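Local coordinates for GMP reductase (Trypanosoma brucei brucei, PDB 6JIG), which probably catalyses the NADPH-dependent deamination of GMP to IMP and is regulated allosterically through its CBS domains, with changes of oligomeric state, at residues R93-L98 / A221-R226; E180-L185 / S210-L215. The protein carries 1 engineered substitution. One frame throughout, in Å; residues are numbered along the deposited sequence.

Interaction 1: R93-L98 / A221-R226; sequences RAQSFL and ASLDSR. With 5GP (guanosine-5'-monophosphate), chain C.
Phe97 and Arg226 join the two loops through one direct backbone bond: Phe97 N donates to Arg226 O at 3.2 Å. The same oxygen takes a second proton from a water at 2.7 Å, which accepts from Leu98 N. Another water links Leu98 O to Arg226 NH2, lying in plane at the edge of that guanidinium, while Ser96 OG donates to Leu98 O at 3.0 Å from above its carbonyl plane. Beside this, the Gln95 amide skirts Leu223, its OE1 held by Arg68. The Arg93 chain leaves CB for the bound GMP: CG lies 3.8 Å from C8 of the base, and a bend at chi2 (77°) turns CD past N7. Arg93 NE then donates to GMP N7 at 3.1 Å and NH2 to GMP O6 at 3.1 Å, a two-pronged grip on the Hoogsteen edge that fixes the rotation of the guanidinium; NH2 also bonds Ser101 O. These loops carry the chain between the barrel and the CBS region. Ala94 rests on helix 60-68, Phe97 and Leu223 flank Leu215 of helix 209-216, and Leu98 packs on Tyr205 and Val207 of strand 203-208.

Interaction 2: E180-L185 / S210-L215; sequences EEVTHL and SDVVKL. With 5GP (guanosine-5'-monophosphate), chain C.
Ser210 OG donates to the phosphate oxygen O1P of GMP at 2.8 Å, next to the start of helix 209-216, another flank of which packs on helix 179-189. One residue on, the Asp211 carboxylate spans both ribose hydroxyls. Its OD2 accepts from GMP O2' in a very short bond of 2.5 Å, and OD1 stands 2.7 Å from GMP O3'; Ala94 O is also within reach of that hydroxyl. Lys214 brings NZ to 3.7 Å from GMP O3'. Val212 points toward helix 179-189 and carries the helix contact with its two branches. CG1, trans to the backbone N (chi1 168°), presses on Thr183 OG1 at 3.4 Å, while CG2 meets Val182 CG1 at 3.8 Å as the two valines slide past each other in opposite directions. Thr183 OG1 has its polar need met within its own helix, bonding Leu179 O. The two helices belong to the second CBS motif and lie against the same strand: Val182 and Val212 both pack on Val207 of strand 203-208, Leu179 and Met186 extend the seam, and Leu152 of a second subunit packs on Thr183 and Val212.

In the fold
Both interactions border one GMP in the regulatory CBS region: 93-98 bonds the base through Arg93 and also borders the ribose, while 210-215 holds the ribose hydroxyls and the phosphate. Interaction 2 is a buried, mostly aliphatic helix-helix seam inside a CBS motif, at a subunit interface. Interaction 1 is only partly buried, joins two irregular linkers by a backbone bond and waters, and lies nearer the barrel. In sequence, interaction 2 is nested in the loop that interaction 1 closes, and their centres are about 13 Å apart. Helix 209-216 is common ground: Phe97 CD1 meets Leu215 CD1 at 3.5 Å, and Gln95 lies against Asp211 and Lys214, placing the linker directly beside the ribose-binding helix.

Interaction 1: R93-L98 / A221-R226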
loop_
_atom_site.group_PDB
_atom_site.type_symbol
_atom_site.label_atom_id
_atom_site.label_comp_id
_atom_site.label_asym_id
_atom_site.label_seq_id
_atom_site.Cartn_x
_atom_site.Cartn_y
_atom_site.Cartn_z
ATOM N N ARG A 93 -31.043 27.004 29.918
ATOM C CA ARG A 93 -32.436 26.590 29.832
ATOM C C ARG A 93 -32.605 25.075 29.884
ATOM O O ARG A 93 -33.737 24.597 30.045
ATOM C CB ARG A 93 -33.033 27.186 28.543
ATOM C CG ARG A 93 -34.516 27.453 28.571
ATOM C CD ARG A 93 -34.900 28.699 29.348
ATOM N NE ARG A 93 -36.340 28.700 29.584
ATOM C CZ ARG A 93 -37.090 29.784 29.753
ATOM N NH1 ARG A 93 -36.559 31.003 29.714
ATOM N NH2 ARG A 93 -38.384 29.640 29.956
ATOM N N ALA A 94 -31.507 24.310 29.815
ATOM C CA ALA A 94 -31.616 22.857 29.755
ATOM C C ALA A 94 -32.304 22.286 30.992
ATOM O O ALA A 94 -33.078 21.326 30.893
ATOM C CB ALA A 94 -30.233 22.234 29.592
ATOM N N GLN A 95 -32.006 22.836 32.167
ATOM C CA GLN A 95 -32.641 22.415 33.407
ATOM C C GLN A 95 -32.481 23.531 34.429
ATOM O O GLN A 95 -31.646 24.420 34.274
ATOM C CB GLN A 95 -32.043 21.104 33.933
ATOM C CG GLN A 95 -30.547 21.162 34.172
ATOM C CD GLN A 95 -29.943 19.783 34.248
ATOM O OE1 GLN A 95 -29.859 19.072 33.235
ATOM N NE2 GLN A 95 -29.552 19.374 35.448
ATOM N N SER A 96 -33.295 23.471 35.480
ATOM C CA SER A 96 -33.272 24.495 36.517
ATOM C C SER A 96 -33.998 23.942 37.737
ATOM O O SER A 96 -34.562 22.853 37.695
ATOM C CB SER A 96 -33.927 25.794 36.030
ATOM O OG SER A 96 -33.628 26.868 36.903
ATOM N N PHE A 97 -33.978 24.696 38.831
ATOM C CA PHE A 97 -34.868 24.361 39.945
ATOM C C PHE A 97 -36.133 25.194 39.772
ATOM O O PHE A 97 -37.195 24.663 39.436
ATOM C CB PHE A 97 -34.203 24.589 41.301
ATOM C CG PHE A 97 -35.107 24.253 42.458
ATOM C CD1 PHE A 97 -35.680 22.995 42.553
ATOM C CD2 PHE A 97 -35.413 25.199 43.422
ATOM C CE1 PHE A 97 -36.542 22.671 43.606
ATOM C CE2 PHE A 97 -36.266 24.880 44.477
ATOM C CZ PHE A 97 -36.826 23.610 44.565
ATOM N N LEU A 98 -36.019 26.504 39.951
ATOM C CA LEU A 98 -37.097 27.431 39.620
ATOM C C LEU A 98 -36.894 27.899 38.184
ATOM O O LEU A 98 -35.904 28.571 37.878
ATOM C CB LEU A 98 -37.109 28.622 40.575
ATOM C CG LEU A 98 -37.295 28.362 42.072
ATOM C CD1 LEU A 98 -37.425 29.699 42.798
ATOM C CD2 LEU A 98 -38.508 27.512 42.332
ATOM N N ALA A 221 -23.743 16.562 38.626
ATOM C CA ALA A 221 -23.802 17.612 37.606
ATOM C C ALA A 221 -23.200 18.923 38.101
ATOM O O ALA A 221 -23.321 19.278 39.278
ATOM C CB ALA A 221 -25.245 17.846 37.166
ATOM N N SER A 222 -22.546 19.648 37.184
ATOM C CA SER A 222 -21.988 20.967 37.475
ATOM C C SER A 222 -23.098 22.005 37.388
ATOM O O SER A 222 -23.585 22.301 36.293
ATOM C CB SER A 222 -20.866 21.304 36.499
ATOM O OG SER A 222 -20.010 20.193 36.329
ATOM N N LEU A 223 -23.477 22.581 38.531
ATOM C CA LEU A 223 -24.642 23.454 38.644
ATOM C C LEU A 223 -24.251 24.829 39.168
ATOM O O LEU A 223 -23.360 24.950 40.017
ATOM C CB LEU A 223 -25.695 22.832 39.600
ATOM C CG LEU A 223 -26.203 21.451 39.181
ATOM C CD1 LEU A 223 -27.273 20.905 40.145
ATOM C CD2 LEU A 223 -26.743 21.517 37.744
ATOM N N ASP A 224 -24.941 25.865 38.682
ATOM C CA ASP A 224 -24.858 27.183 39.308
ATOM C C ASP A 224 -25.818 27.243 40.501
ATOM O O ASP A 224 -26.461 26.255 40.858
ATOM C CB ASP A 224 -25.121 28.305 38.295
ATOM C CG ASP A 224 -26.567 28.330 37.754
ATOM O OD1 ASP A 224 -27.485 27.729 38.356
ATOM O OD2 ASP A 224 -26.775 28.969 36.697
ATOM N N SER A 225 -25.917 28.420 41.128
ATOM C CA SER A 225 -26.690 28.538 42.367
ATOM C C SER A 225 -28.188 28.356 42.145
ATOM O O SER A 225 -28.922 28.122 43.113
ATOM C CB SER A 225 -26.433 29.893 43.033
ATOM O OG SER A 225 -26.876 30.970 42.218
ATOM N N ARG A 226 -28.656 28.459 40.907
ATOM C CA ARG A 226 -30.062 28.272 40.579
ATOM C C ARG A 226 -30.377 26.846 40.139
ATOM O O ARG A 226 -31.518 26.560 39.756
ATOM C CB ARG A 226 -30.473 29.281 39.503
ATOM C CG ARG A 226 -30.404 30.739 40.008
ATOM C CD ARG A 226 -30.428 31.769 38.889
ATOM N NE ARG A 226 -31.517 31.501 37.958
ATOM C CZ ARG A 226 -31.845 32.285 36.938
ATOM N NH1 ARG A 226 -31.168 33.403 36.712
ATOM N NH2 ARG A 226 -32.848 31.947 36.135
HETATM P P 5GP C . -40.306 18.027 30.349
HETATM O O1P 5GP C . -40.685 17.035 31.425
HETATM O O2P 5GP C . -41.024 19.358 30.436
HETATM O O3P 5GP C . -40.008 17.463 28.973
HETATM O "O5'" 5GP C . -38.883 18.551 30.800
HETATM C "C5'" 5GP C . -38.759 19.916 31.125
HETATM C "C4'" 5GP C . -37.333 20.363 31.094
HETATM O "O4'" 5GP C . -37.276 21.586 30.301
HETATM C "C3'" 5GP C . -36.816 20.719 32.485
HETATM O "O3'" 5GP C . -35.429 20.403 32.611
HETATM C "C2'" 5GP C . -37.049 22.226 32.541
HETATM O "O2'" 5GP C . -36.261 22.933 33.473
HETATM C "C1'" 5GP C . -36.766 22.635 31.095
HETATM N N9 5GP C . -37.427 23.889 30.740
HETATM C C8 5GP C . -36.780 25.036 30.483
HETATM N N7 5GP C . -37.676 26.013 30.256
HETATM C C5 5GP C . -38.913 25.477 30.405
HETATM C C6 5GP C . -40.190 26.009 30.295
HETATM O O6 5GP C . -40.340 27.215 30.010
HETATM N N1 5GP C . -41.251 25.220 30.498
HETATM C C2 5GP C . -41.103 23.920 30.799
HETATM N N2 5GP C . -42.218 23.169 30.996
HETATM N N3 5GP C . -39.859 23.360 30.908
HETATM C C4 5GP C . -38.754 24.131 30.716
HETATM O O HOH W 1 -33.699 27.926 40.584
HETATM O O HOH W 2 -34.447 29.401 35.484
#

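Interaction 2: E180-L185 / S210-L215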
loop_
_atom_site.group_PDB
_atom_site.type_symbol
_atom_site.label_atom_id
_atom_site.label_comp_id
_atom_site.label_asym_id
_atom_site.label_seq_id
_atom_site.Cartn_x
_atom_site.Cartn_y
_atom_site.Cartn_z
ATOM N N GLU A 180 -37.178 19.682 49.168
ATOM C CA GLU A 180 -37.984 18.730 49.929
ATOM C C GLU A 180 -39.455 19.123 49.920
ATOM O O GLU A 180 -40.332 18.258 49.822
ATOM C CB GLU A 180 -37.465 18.619 51.364
ATOM N N GLU A 181 -39.745 20.426 49.996
ATOM C CA GLU A 181 -41.139 20.859 50.055
ATOM C C GLU A 181 -41.843 20.638 48.724
ATOM O O GLU A 181 -42.985 20.158 48.693
ATOM C CB GLU A 181 -41.230 22.327 50.471
ATOM C CG GLU A 181 -42.664 22.890 50.519
ATOM C CD GLU A 181 -43.658 22.005 51.300
ATOM O OE1 GLU A 181 -43.249 21.313 52.260
ATOM O OE2 GLU A 181 -44.863 22.008 50.957
ATOM N N VAL A 182 -41.188 20.974 47.611
ATOM C CA VAL A 182 -41.849 20.772 46.327
ATOM C C VAL A 182 -41.951 19.287 46.008
ATOM O O VAL A 182 -42.918 18.849 45.372
ATOM C CB VAL A 182 -41.137 21.575 45.220
ATOM C CG1 VAL A 182 -39.888 20.842 44.704
ATOM C CG2 VAL A 182 -42.116 21.905 44.089
ATOM N N THR A 183 -40.996 18.480 46.485
ATOM C CA THR A 183 -41.103 17.033 46.336
ATOM C C THR A 183 -42.343 16.513 47.052
ATOM O O THR A 183 -43.071 15.657 46.531
ATOM C CB THR A 183 -39.847 16.355 46.890
ATOM O OG1 THR A 183 -38.698 16.777 46.147
ATOM C CG2 THR A 183 -39.969 14.841 46.813
ATOM N N HIS A 184 -42.592 17.030 48.252
ATOM C CA HIS A 184 -43.786 16.661 48.994
ATOM C C HIS A 184 -45.050 17.073 48.250
ATOM O O HIS A 184 -46.014 16.300 48.176
ATOM C CB HIS A 184 -43.731 17.303 50.376
ATOM C CG HIS A 184 -45.024 17.240 51.119
ATOM N ND1 HIS A 184 -45.470 16.092 51.737
ATOM C CD2 HIS A 184 -45.966 18.185 51.347
ATOM C CE1 HIS A 184 -46.631 16.334 52.318
ATOM N NE2 HIS A 184 -46.957 17.595 52.092
ATOM N N LEU A 185 -45.073 18.284 47.687
ATOM C CA LEU A 185 -46.261 18.724 46.960
ATOM C C LEU A 185 -46.528 17.839 45.750
ATOM O O LEU A 185 -47.685 17.536 45.434
ATOM C CB LEU A 185 -46.114 20.176 46.516
ATOM C CG LEU A 185 -46.068 21.243 47.596
ATOM C CD1 LEU A 185 -45.938 22.619 46.948
ATOM C CD2 LEU A 185 -47.319 21.155 48.462
ATOM N N SER A 210 -39.315 16.615 36.311
ATOM C CA SER A 210 -38.057 16.249 35.657
ATOM C C SER A 210 -36.869 16.876 36.366
ATOM O O SER A 210 -35.846 16.222 36.587
ATOM C CB SER A 210 -38.070 16.686 34.186
ATOM O OG SER A 210 -39.081 16.018 33.459
ATOM N N ASP A 211 -36.982 18.158 36.701
ATOM C CA ASP A 211 -35.899 18.859 37.381
ATOM C C ASP A 211 -35.724 18.352 38.804
ATOM O O ASP A 211 -34.597 18.215 39.287
ATOM C CB ASP A 211 -36.178 20.358 37.387
ATOM C CG ASP A 211 -35.988 20.994 36.032
ATOM O OD1 ASP A 211 -35.045 20.602 35.315
ATOM O OD2 ASP A 211 -36.767 21.905 35.684
ATOM N N VAL A 212 -36.832 18.081 39.494
ATOM C CA VAL A 212 -36.759 17.574 40.862
ATOM C C VAL A 212 -36.067 16.221 40.888
ATOM O O VAL A 212 -35.193 15.966 41.727
ATOM C CB VAL A 212 -38.170 17.501 41.479
ATOM C CG1 VAL A 212 -38.141 16.715 42.781
ATOM C CG2 VAL A 212 -38.726 18.908 41.702
ATOM N N VAL A 213 -36.441 15.332 39.967
ATOM C CA VAL A 213 -35.805 14.016 39.911
ATOM C C VAL A 213 -34.299 14.156 39.715
ATOM O O VAL A 213 -33.507 13.491 40.391
ATOM C CB VAL A 213 -36.449 13.164 38.803
ATOM C CG1 VAL A 213 -35.555 11.985 38.429
ATOM C CG2 VAL A 213 -37.810 12.680 39.250
ATOM N N LYS A 214 -33.881 15.029 38.799
ATOM C CA LYS A 214 -32.452 15.231 38.564
ATOM C C LYS A 214 -31.744 15.719 39.827
ATOM O O LYS A 214 -30.657 15.236 40.165
ATOM C CB LYS A 214 -32.240 16.226 37.423
ATOM C CG LYS A 214 -32.520 15.675 36.034
ATOM C CD LYS A 214 -32.339 16.765 34.983
ATOM C CE LYS A 214 -32.681 16.265 33.577
ATOM N NZ LYS A 214 -33.216 17.389 32.741
ATOM N N LEU A 215 -32.339 16.694 40.523
ATOM C CA LEU A 215 -31.707 17.252 41.717
ATOM C C LEU A 215 -31.676 16.251 42.862
ATOM O O LEU A 215 -30.793 16.320 43.727
ATOM C CB LEU A 215 -32.434 18.525 42.139
ATOM C CG LEU A 215 -32.209 19.659 41.146
ATOM C CD1 LEU A 215 -33.264 20.738 41.288
ATOM C CD2 LEU A 215 -30.807 20.230 41.327
HETATM P P 5GP C . -40.306 18.027 30.349
HETATM O O1P 5GP C . -40.685 17.035 31.425
HETATM O O2P 5GP C . -41.024 19.358 30.436
HETATM O O3P 5GP C . -40.008 17.463 28.973
HETATM O "O5'" 5GP C . -38.883 18.551 30.800
HETATM C "C5'" 5GP C . -38.759 19.916 31.125
HETATM C "C4'" 5GP C . -37.333 20.363 31.094
HETATM O "O4'" 5GP C . -37.276 21.586 30.301
HETATM C "C3'" 5GP C . -36.816 20.719 32.485
HETATM O "O3'" 5GP C . -35.429 20.403 32.611
HETATM C "C2'" 5GP C . -37.049 22.226 32.541
HETATM O "O2'" 5GP C . -36.261 22.933 33.473
HETATM C "C1'" 5GP C . -36.766 22.635 31.095
HETATM N N9 5GP C . -37.427 23.889 30.740
HETATM C C8 5GP C . -36.780 25.036 30.483
HETATM N N7 5GP C . -37.676 26.013 30.256
HETATM C C5 5GP C . -38.913 25.477 30.405
HETATM C C6 5GP C . -40.190 26.009 30.295
HETATM O O6 5GP C . -40.340 27.215 30.010
HETATM N N1 5GP C . -41.251 25.220 30.498
HETATM C C2 5GP C . -41.103 23.920 30.799
HETATM N N2 5GP C . -42.218 23.169 30.996
HETATM N N3 5GP C . -39.859 23.360 30.908
HETATM C C4 5GP C . -38.754 24.131 30.716
#